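Probable N-glycosylase/DNA lyase (Thermotoga maritima, PDB 3N0U) is probably a DNA glycosylase of the helix-hairpin-helix superfamily, folded as a single, mainly helical chain. Local coordinates at residues E129-N134 against S144-N149; C52-C57 against V107-L112; D154-D159 against E189-V194. One frame throughout, in Å; residues are numbered along the deposited sequence. Where two conformers were deposited one is given.

Interaction 1. Residues E129-N134 against S144-N149; sequences EFLVRN and SHFLRN. With NA (sodium ion), chain D.
L131 and F146 bring together the two helices of a helix-hairpin-helix motif, the hallmark of this DNA glycosylase superfamily. L131 lies on helix 124-134 and F146 on helix 140-148. The short hairpin between the helices carries part of a sodium site.

The apolar contact is small and buried. L131 reaches over with one methyl, CD1, which sits 3.6 Å from F146 CD2. The methyl leans obliquely on the CD2-CE2 side of the ring, and the two side chains are roughly perpendicular. F146 has CG anti to its backbone N (chi1 168°), which swings the ring beside its own carbonyl carbon and into the path of this methyl. The same CD1 also approaches L147 CG, at 4.3 Å. L131 also touches A143, and L54 and C57 of helix 47-59 touch F146.

The metal contact is made by backbone. V132 O binds the sodium ion at 2.4 Å. A135 O and I138 O of the hairpin are two further protein ligands. Water 2 and water 1 also bind, at 2.5 Å and 2.6 Å from the ion. Water 1 makes a weak hydrogen bond to R133 O as well. The ion thus ties the last turn of the first helix to the hairpin, consistent with metal sites in hairpins of related glycosylases.

The polar contacts lie at the end of helix 140-148. R148 NH1 forms a salt bridge with D206. Within 144-149, the other edge of the guanidinium grips the N149 amide side-on, with two nitrogens converging on one oxygen. R148 NE donates to N149 OD1 at 2.8 Å (N-H...O angle 155°). R148 NH2 reaches that same N149 OD1 at 3.0 Å, in the guanidinium plane.

Interaction 2. Residues C52-C57 against V107-L112; sequences CELSFC and VENRKL
Water 3 bridges N109 and S55. It donates to S55 OG at 3.1 Å. It accepts from N109 ND2 at 3.3 Å. This bridge joins helix 47-59 to the end of helix 99-109 in the all-helical fold. S55 OG also bonds F51 O, one turn earlier on its own helix. The other end of the N109 amide is held too: N109 OD1 accepts from the backbone N of K136, in the hairpin next to the sodium site. The amide therefore connects three parts of the chain.

The direct contact is apolar. L54 CD2 lies 4.1 Å from L112 CD1, methyl against methyl, with one side chain set crosswise to the other. L54 has CG anti to its backbone N (chi1 -176°), which sends this branch across toward residues 107-112. The same L54 CD2 also comes within 4.4 Å of N109 ND2. L112 sits in a short 3-10 turn, where L112 N bonds N109 O at 2.8 Å. That turn brings both N109 and L112 round to face L54. I138 packs on L54, and A135 on L112.

A buried leucine pair thus lies beside a buried amide. Both ends of that amide have partners, K136 N and water 3, which probably fixes its rotation next to the leucines.

Interaction 3. Residues D154-D159 against E189-V194; sequences DLAILD and EILRKV
L191 packs on A156 and L158, joining helix 181-198 to the loop that follows the helix-hairpin-helix motif. One methyl does all the touching. L191 CD2 is 3.9 Å from L158 CD2. The same L191 CD2 lies 4.1 Å from A156 CB. L191 has CG anti to its backbone N (chi1 -162°), which carries the methyl to the loop. The L158 and L191 side chains run antiparallel, one alongside the other.

The next shell sets the loop. L158 is the centre of an inverse gamma turn, closed by a weak bond from D159 N to I157 O at 3.0 Å. Helix 181-198 also holds the loop backbone: Y184 OH bonds A156 O and L158 N, and E188 OE2 accepts from A156 N. D159 then N-caps helix 160-168 through V162 N. It probably corresponds to the aspartate after which the HhH-GPD superfamily is named.

Further along the helix surface, E189, R192 and K193 form a salt-bridge network. R192 meets E189 side-on, with R192 NE donating to E189 OE1 at 3.0 Å. R192 NH2 reaches E189 OE2 at 2.9 Å. K193 NZ takes the anti lone pair of that same E189 OE2, at 3.0 Å.

Interaction 1 lies between the other two. Its centre is about 11 Å from that of interaction 2 and about 15 Å from that of interaction 3. Interactions 2 and 3 do not touch. They lie on opposite sides of the chain's centre, and their nearest atoms are about 8 Å apart. Two polar ties join interactions 1 and 2: N149 ND2 to E53 OE2 at 2.8 Å, and K111 NZ to N134 O, also at 2.8 Å. Interactions 1 and 3 meet by packing, with S144 CB 3.2 Å from A156 O. The sodium ion belongs to interaction 1, and the N109 side chain of interaction 2 is about 7 Å from it.

Interaction 1. Residues E129-N134 against S144-N149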
loop_
_atom_site.group_PDB
_atom_site.type_symbol
_atom_site.label_atom_id
_atom_site.label_comp_id
_atom_site.label_asym_id
_atom_site.label_seq_id
_atom_site.Cartn_x
_atom_site.Cartn_y
_atom_site.Cartn_z
ATOM N N GLU A 129 -13.034 0.669 -4.073
ATOM C CA GLU A 129 -13.916 1.772 -4.450
ATOM C C GLU A 129 -14.474 2.433 -3.191
ATOM O O GLU A 129 -14.549 3.651 -3.090
ATOM C CB GLU A 129 -15.081 1.279 -5.320
ATOM C CG GLU A 129 -14.694 0.972 -6.757
ATOM C CD GLU A 129 -15.850 0.373 -7.571
ATOM O OE1 GLU A 129 -16.992 0.322 -7.064
ATOM O OE2 GLU A 129 -15.603 -0.058 -8.720
ATOM N N PHE A 130 -14.881 1.609 -2.238
ATOM C CA PHE A 130 -15.433 2.119 -0.986
ATOM C C PHE A 130 -14.449 2.990 -0.236
ATOM O O PHE A 130 -14.796 4.053 0.241
ATOM C CB PHE A 130 -15.877 0.980 -0.077
ATOM C CG PHE A 130 -16.350 1.454 1.269
ATOM C CD1 PHE A 130 -15.460 1.587 2.320
ATOM C CD2 PHE A 130 -17.669 1.821 1.458
ATOM C CE1 PHE A 130 -15.887 2.051 3.554
ATOM C CE2 PHE A 130 -18.106 2.286 2.698
ATOM C CZ PHE A 130 -17.216 2.403 3.738
ATOM N N LEU A 131 -13.215 2.526 -0.131
ATOM C CA LEU A 131 -12.209 3.249 0.617
ATOM C C LEU A 131 -11.836 4.539 -0.085
ATOM O O LEU A 131 -11.624 5.552 0.564
ATOM C CB LEU A 131 -10.974 2.372 0.802
ATOM C CG LEU A 131 -11.160 1.202 1.755
ATOM C CD1 LEU A 131 -10.005 0.234 1.594
ATOM C CD2 LEU A 131 -11.311 1.671 3.217
ATOM N N VAL A 132 -11.720 4.509 -1.402
ATOM C CA VAL A 132 -11.452 5.734 -2.138
ATOM C C VAL A 132 -12.511 6.785 -1.833
ATOM O O VAL A 132 -12.197 7.957 -1.584
ATOM C CB VAL A 132 -11.394 5.484 -3.645
ATOM C CG1 VAL A 132 -11.317 6.795 -4.399
ATOM C CG2 VAL A 132 -10.183 4.630 -3.986
ATOM N N ARG A 133 -13.771 6.385 -1.836
ATOM C CA ARG A 133 -14.832 7.360 -1.635
ATOM C C ARG A 133 -14.982 7.805 -0.175
ATOM O O ARG A 133 -15.329 8.964 0.091
ATOM C CB ARG A 133 -16.173 6.820 -2.140
ATOM C CG ARG A 133 -17.313 7.844 -2.024
ATOM C CD ARG A 133 -18.607 7.329 -2.596
ATOM N NE ARG A 133 -18.429 6.883 -3.970
ATOM C CZ ARG A 133 -18.549 7.662 -5.043
ATOM N NH1 ARG A 133 -18.849 8.951 -4.911
ATOM N NH2 ARG A 133 -18.366 7.147 -6.254
ATOM N N ASN A 134 -14.709 6.897 0.762
ATOM C CA ASN A 134 -15.137 7.084 2.145
ATOM C C ASN A 134 -14.040 7.265 3.186
ATOM O O ASN A 134 -14.293 7.786 4.268
ATOM C CB ASN A 134 -16.050 5.925 2.536
ATOM C CG ASN A 134 -17.347 5.962 1.783
ATOM O OD1 ASN A 134 -17.603 5.136 0.903
ATOM N ND2 ASN A 134 -18.176 6.930 2.114
ATOM N N SER A 144 -5.432 0.465 -2.482
ATOM C CA SER A 144 -4.789 -0.753 -2.965
ATOM C C SER A 144 -3.747 -1.260 -1.990
ATOM O O SER A 144 -3.653 -2.451 -1.733
ATOM C CB SER A 144 -4.126 -0.495 -4.309
ATOM O OG SER A 144 -5.077 0.016 -5.233
ATOM N N HIS A 145 -2.974 -0.330 -1.460
ATOM C CA HIS A 145 -1.924 -0.615 -0.502
ATOM C C HIS A 145 -2.473 -1.260 0.768
ATOM O O HIS A 145 -1.960 -2.293 1.217
ATOM C CB HIS A 145 -1.231 0.702 -0.174
ATOM C CG HIS A 145 0.034 0.563 0.599
ATOM N ND1 HIS A 145 0.737 1.659 1.046
ATOM C CD2 HIS A 145 0.745 -0.525 0.982
ATOM C CE1 HIS A 145 1.820 1.256 1.688
ATOM N NE2 HIS A 145 1.849 -0.066 1.662
ATOM N N PHE A 146 -3.514 -0.648 1.336
ATOM C CA PHE A 146 -4.161 -1.192 2.524
ATOM C C PHE A 146 -4.643 -2.626 2.263
ATOM O O PHE A 146 -4.367 -3.548 3.048
ATOM C CB PHE A 146 -5.340 -0.303 2.953
ATOM C CG PHE A 146 -6.239 -0.927 3.997
ATOM C CD1 PHE A 146 -5.808 -1.084 5.293
ATOM C CD2 PHE A 146 -7.494 -1.357 3.659
ATOM C CE1 PHE A 146 -6.619 -1.656 6.237
ATOM C CE2 PHE A 146 -8.309 -1.944 4.599
ATOM C CZ PHE A 146 -7.863 -2.087 5.891
ATOM N N LEU A 147 -5.378 -2.822 1.182
ATOM C CA LEU A 147 -5.925 -4.146 0.909
ATOM C C LEU A 147 -4.815 -5.188 0.726
ATOM O O LEU A 147 -4.854 -6.281 1.305
ATOM C CB LEU A 147 -6.901 -4.091 -0.273
ATOM C CG LEU A 147 -8.205 -3.335 0.057
ATOM C CD1 LEU A 147 -8.985 -3.017 -1.199
ATOM C CD2 LEU A 147 -9.067 -4.131 1.041
ATOM N N ARG A 148 -3.783 -4.842 -0.028
ATOM C CA ARG A 148 -2.658 -5.737 -0.209
ATOM C C ARG A 148 -2.032 -6.110 1.138
ATOM O O ARG A 148 -1.664 -7.273 1.362
ATOM C CB ARG A 148 -1.621 -5.058 -1.112
ATOM C CG ARG A 148 -0.556 -5.981 -1.691
ATOM C CD ARG A 148 0.547 -6.383 -0.692
ATOM N NE ARG A 148 1.223 -5.250 -0.074
ATOM C CZ ARG A 148 2.282 -4.630 -0.582
ATOM N NH1 ARG A 148 2.779 -4.992 -1.745
ATOM N NH2 ARG A 148 2.818 -3.603 0.063
ATOM N N ASN A 149 -1.901 -5.115 2.027
ATOM C CA ASN A 149 -1.281 -5.327 3.324
ATOM C C ASN A 149 -2.145 -6.179 4.281
ATOM O O ASN A 149 -1.701 -6.537 5.369
ATOM C CB ASN A 149 -0.869 -4.010 3.983
ATOM C CG ASN A 149 0.416 -3.442 3.401
ATOM O OD1 ASN A 149 0.849 -3.827 2.335
ATOM N ND2 ASN A 149 1.014 -2.526 4.106
HETATM NA NA NA D . -10.724 8.511 0.156
HETATM O O HOH W 1 -12.631 10.259 0.738
HETATM O O HOH W 2 -9.130 10.416 -0.268
#

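Interaction 2. Residues C52-C57 against V107-L112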
loop_
_atom_site.group_PDB
_atom_site.type_symbol
_atom_site.label_atom_id
_atom_site.label_comp_id
_atom_site.label_asym_id
_atom_site.label_seq_id
_atom_site.Cartn_x
_atom_site.Cartn_y
_atom_site.Cartn_z
ATOM N N CYS A 52 -5.238 0.208 12.324
ATOM C CA CYS A 52 -3.867 0.684 12.429
ATOM C C CYS A 52 -3.145 0.534 11.088
ATOM O O CYS A 52 -2.331 1.385 10.725
ATOM C CB CYS A 52 -3.126 -0.042 13.541
ATOM S SG CYS A 52 -3.716 0.414 15.184
ATOM N N GLU A 53 -3.458 -0.512 10.343
ATOM C CA GLU A 53 -2.884 -0.677 9.016
ATOM C C GLU A 53 -3.439 0.365 8.046
ATOM O O GLU A 53 -2.725 0.890 7.214
ATOM C CB GLU A 53 -3.143 -2.075 8.475
ATOM C CG GLU A 53 -2.261 -2.431 7.276
ATOM C CD GLU A 53 -0.790 -2.494 7.652
ATOM O OE1 GLU A 53 -0.457 -2.574 8.862
ATOM O OE2 GLU A 53 0.040 -2.402 6.744
ATOM N N LEU A 54 -4.729 0.659 8.140
ATOM C CA LEU A 54 -5.288 1.726 7.332
ATOM C C LEU A 54 -4.575 3.049 7.645
ATOM O O LEU A 54 -4.265 3.825 6.740
ATOM C CB LEU A 54 -6.802 1.851 7.577
ATOM C CG LEU A 54 -7.489 2.885 6.709
ATOM C CD1 LEU A 54 -7.473 2.460 5.229
ATOM C CD2 LEU A 54 -8.915 3.081 7.206
ATOM N N SER A 55 -4.295 3.288 8.923
ATOM C CA SER A 55 -3.572 4.500 9.338
ATOM C C SER A 55 -2.140 4.553 8.806
ATOM O O SER A 55 -1.666 5.625 8.385
ATOM C CB SER A 55 -3.596 4.647 10.856
ATOM O OG SER A 55 -4.949 4.696 11.315
ATOM N N PHE A 56 -1.474 3.401 8.766
ATOM C CA PHE A 56 -0.155 3.301 8.160
ATOM C C PHE A 56 -0.244 3.784 6.716
ATOM O O PHE A 56 0.602 4.535 6.242
ATOM C CB PHE A 56 0.368 1.858 8.230
ATOM C CG PHE A 56 1.564 1.596 7.355
ATOM C CD1 PHE A 56 2.839 1.882 7.803
ATOM C CD2 PHE A 56 1.414 1.046 6.093
ATOM C CE1 PHE A 56 3.940 1.642 7.001
ATOM C CE2 PHE A 56 2.513 0.807 5.293
ATOM C CZ PHE A 56 3.781 1.113 5.750
ATOM N N CYS A 57 -1.291 3.376 6.013
ATOM C CA CYS A 57 -1.421 3.759 4.619
ATOM C C CYS A 57 -1.731 5.257 4.445
ATOM O O CYS A 57 -1.273 5.889 3.495
ATOM C CB CYS A 57 -2.457 2.878 3.916
ATOM S SG CYS A 57 -1.945 1.146 3.830
ATOM N N VAL A 107 -8.420 10.495 12.537
ATOM C CA VAL A 107 -9.518 10.672 13.474
ATOM C C VAL A 107 -10.863 10.507 12.739
ATOM O O VAL A 107 -11.786 9.820 13.224
ATOM C CB VAL A 107 -9.444 12.031 14.187
ATOM C CG1 VAL A 107 -10.705 12.264 14.994
ATOM C CG2 VAL A 107 -8.247 12.071 15.123
ATOM N N GLU A 108 -10.983 11.128 11.567
ATOM C CA GLU A 108 -12.221 11.047 10.791
ATOM C C GLU A 108 -12.525 9.613 10.384
ATOM O O GLU A 108 -13.681 9.191 10.348
ATOM C CB GLU A 108 -12.146 11.927 9.545
ATOM C CG GLU A 108 -12.110 13.406 9.809
ATOM C CD GLU A 108 -11.914 14.211 8.522
ATOM O OE1 GLU A 108 -10.770 14.265 8.007
ATOM O OE2 GLU A 108 -12.909 14.768 8.014
ATOM N N ASN A 109 -11.482 8.856 10.088
ATOM C CA ASN A 109 -11.651 7.486 9.616
ATOM C C ASN A 109 -12.141 6.537 10.697
ATOM O O ASN A 109 -12.489 5.388 10.409
ATOM C CB ASN A 109 -10.339 6.974 9.029
ATOM C CG ASN A 109 -10.062 7.554 7.692
ATOM O OD1 ASN A 109 -10.957 8.073 7.048
ATOM N ND2 ASN A 109 -8.818 7.482 7.256
ATOM N N ARG A 110 -12.151 6.989 11.944
ATOM C CA ARG A 110 -12.611 6.118 13.016
ATOM C C ARG A 110 -14.068 5.709 12.798
ATOM O O ARG A 110 -14.536 4.715 13.350
ATOM C CB ARG A 110 -12.380 6.762 14.390
ATOM C CG ARG A 110 -10.916 6.920 14.690
ATOM C CD ARG A 110 -10.671 7.766 15.913
ATOM N NE ARG A 110 -9.245 7.916 16.172
ATOM C CZ ARG A 110 -8.720 8.754 17.054
ATOM N NH1 ARG A 110 -9.500 9.565 17.766
ATOM N NH2 ARG A 110 -7.397 8.770 17.227
ATOM N N LYS A 111 -14.773 6.462 11.966
ATOM C CA LYS A 111 -16.132 6.088 11.580
ATOM C C LYS A 111 -16.183 4.692 10.942
ATOM O O LYS A 111 -17.253 4.076 10.884
ATOM C CB LYS A 111 -16.713 7.104 10.582
ATOM C CG LYS A 111 -16.030 7.059 9.228
ATOM C CD LYS A 111 -16.546 8.111 8.252
ATOM C CE LYS A 111 -15.739 8.041 6.948
ATOM N NZ LYS A 111 -16.212 9.018 5.928
ATOM N N LEU A 112 -15.041 4.216 10.445
ATOM C CA LEU A 112 -14.973 2.929 9.740
ATOM C C LEU A 112 -14.733 1.742 10.665
ATOM O O LEU A 112 -14.820 0.599 10.228
ATOM C CB LEU A 112 -13.866 2.949 8.680
ATOM C CG LEU A 112 -14.057 4.013 7.610
ATOM C CD1 LEU A 112 -12.892 3.972 6.632
ATOM C CD2 LEU A 112 -15.410 3.828 6.895
HETATM O O HOH W 3 -7.118 5.710 9.417
#

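Interaction 3. Residues D154-D159 against E189-V194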
loop_
_atom_site.group_PDB
_atom_site.type_symbol
_atom_site.label_atom_id
_atom_site.label_comp_id
_atom_site.label_asym_id
_atom_site.label_seq_id
_atom_site.Cartn_x
_atom_site.Cartn_y
_atom_site.Cartn_z
ATOM N N ASP A 154 -4.795 -9.305 -5.641
ATOM C CA ASP A 154 -5.361 -8.951 -6.937
ATOM C C ASP A 154 -5.015 -7.548 -7.440
ATOM O O ASP A 154 -5.243 -7.252 -8.620
ATOM C CB ASP A 154 -6.896 -9.046 -6.849
ATOM C CG ASP A 154 -7.376 -10.341 -6.189
ATOM O OD1 ASP A 154 -7.126 -10.552 -4.971
ATOM O OD2 ASP A 154 -8.037 -11.133 -6.886
ATOM N N LEU A 155 -4.483 -6.695 -6.560
ATOM C CA LEU A 155 -4.399 -5.247 -6.835
ATOM C C LEU A 155 -2.967 -4.744 -6.922
ATOM O O LEU A 155 -2.110 -5.204 -6.189
ATOM C CB LEU A 155 -5.123 -4.456 -5.738
ATOM C CG LEU A 155 -6.576 -4.871 -5.453
ATOM C CD1 LEU A 155 -7.164 -3.931 -4.379
ATOM C CD2 LEU A 155 -7.426 -4.873 -6.744
ATOM N N ALA A 156 -2.720 -3.816 -7.845
ATOM C CA ALA A 156 -1.447 -3.109 -7.919
ATOM C C ALA A 156 -1.450 -1.852 -7.081
ATOM O O ALA A 156 -2.491 -1.196 -6.911
ATOM C CB ALA A 156 -1.145 -2.729 -9.350
ATOM N N ILE A 157 -0.267 -1.499 -6.587
ATOM C CA ILE A 157 -0.059 -0.258 -5.853
ATOM C C ILE A 157 0.775 0.659 -6.739
ATOM O O ILE A 157 2.002 0.558 -6.799
ATOM C CB ILE A 157 0.662 -0.509 -4.512
ATOM C CG1 ILE A 157 -0.096 -1.561 -3.695
ATOM C CG2 ILE A 157 0.776 0.774 -3.736
ATOM C CD1 ILE A 157 0.760 -2.160 -2.558
ATOM N N LEU A 158 0.097 1.575 -7.416
ATOM C CA LEU A 158 0.742 2.413 -8.415
ATOM C C LEU A 158 1.288 3.689 -7.794
ATOM O O LEU A 158 0.732 4.774 -7.967
ATOM C CB LEU A 158 -0.238 2.713 -9.557
ATOM C CG LEU A 158 -0.774 1.464 -10.263
ATOM C CD1 LEU A 158 -1.833 1.820 -11.325
ATOM C CD2 LEU A 158 0.377 0.647 -10.903
ATOM N N ASP A 159 2.398 3.545 -7.081
ATOM C CA ASP A 159 3.046 4.692 -6.490
ATOM C C ASP A 159 4.096 5.239 -7.437
ATOM O O ASP A 159 4.258 4.743 -8.543
ATOM C CB ASP A 159 3.631 4.359 -5.123
ATOM C CG ASP A 159 4.723 3.331 -5.179
ATOM O OD1 ASP A 159 5.087 2.817 -4.100
ATOM O OD2 ASP A 159 5.222 3.033 -6.276
ATOM N N GLU A 189 -4.025 -2.816 -15.044
ATOM C CA GLU A 189 -4.161 -3.992 -15.894
ATOM C C GLU A 189 -2.894 -4.194 -16.729
ATOM O O GLU A 189 -2.493 -5.325 -16.986
ATOM C CB GLU A 189 -5.410 -3.885 -16.782
ATOM C CG GLU A 189 -5.538 -4.980 -17.834
ATOM C CD GLU A 189 -5.697 -6.386 -17.248
ATOM O OE1 GLU A 189 -6.036 -6.529 -16.052
ATOM O OE2 GLU A 189 -5.488 -7.363 -17.993
ATOM N N ILE A 190 -2.269 -3.101 -17.166
ATOM C CA ILE A 190 -0.976 -3.194 -17.838
ATOM C C ILE A 190 0.050 -3.904 -16.946
ATOM O O ILE A 190 0.753 -4.818 -17.375
ATOM C CB ILE A 190 -0.445 -1.799 -18.189
ATOM C CG1 ILE A 190 -1.320 -1.165 -19.270
ATOM C CG2 ILE A 190 0.986 -1.872 -18.643
ATOM C CD1 ILE A 190 -0.902 0.258 -19.664
ATOM N N LEU A 191 0.137 -3.480 -15.694
ATOM C CA LEU A 191 1.082 -4.081 -14.773
ATOM C C LEU A 191 0.688 -5.510 -14.420
ATOM O O LEU A 191 1.558 -6.313 -14.094
ATOM C CB LEU A 191 1.207 -3.245 -13.495
ATOM C CG LEU A 191 2.457 -3.509 -12.649
ATOM C CD1 LEU A 191 3.708 -3.211 -13.419
ATOM C CD2 LEU A 191 2.433 -2.664 -11.375
ATOM N N ARG A 192 -0.608 -5.822 -14.457
ATOM C CA ARG A 192 -1.049 -7.173 -14.136
ATOM C C ARG A 192 -0.505 -8.128 -15.169
ATOM O O ARG A 192 -0.100 -9.234 -14.845
ATOM C CB ARG A 192 -2.573 -7.303 -14.078
ATOM C CG ARG A 192 -3.022 -8.657 -13.530
ATOM C CD ARG A 192 -4.475 -9.016 -13.880
ATOM N NE ARG A 192 -4.701 -9.095 -15.328
ATOM C CZ ARG A 192 -4.248 -10.060 -16.126
ATOM N NH1 ARG A 192 -3.524 -11.061 -15.639
ATOM N NH2 ARG A 192 -4.517 -10.022 -17.427
ATOM N N LYS A 193 -0.512 -7.707 -16.425
ATOM C CA LYS A 193 -0.006 -8.577 -17.474
ATOM C C LYS A 193 1.494 -8.817 -17.302
ATOM O O LYS A 193 1.980 -9.896 -17.608
ATOM C CB LYS A 193 -0.329 -8.022 -18.862
ATOM C CG LYS A 193 -1.823 -8.041 -19.195
ATOM C CD LYS A 193 -2.093 -7.341 -20.528
ATOM C CE LYS A 193 -3.463 -7.705 -21.106
ATOM N NZ LYS A 193 -4.540 -6.748 -20.737
ATOM N N VAL A 194 2.220 -7.828 -16.784
ATOM C CA VAL A 194 3.645 -8.004 -16.528
ATOM C C VAL A 194 3.847 -8.976 -15.366
ATOM O O VAL A 194 4.700 -9.855 -15.423
ATOM C CB VAL A 194 4.337 -6.677 -16.194
ATOM C CG1 VAL A 194 5.822 -6.900 -15.955
ATOM C CG2 VAL A 194 4.117 -5.660 -17.328
#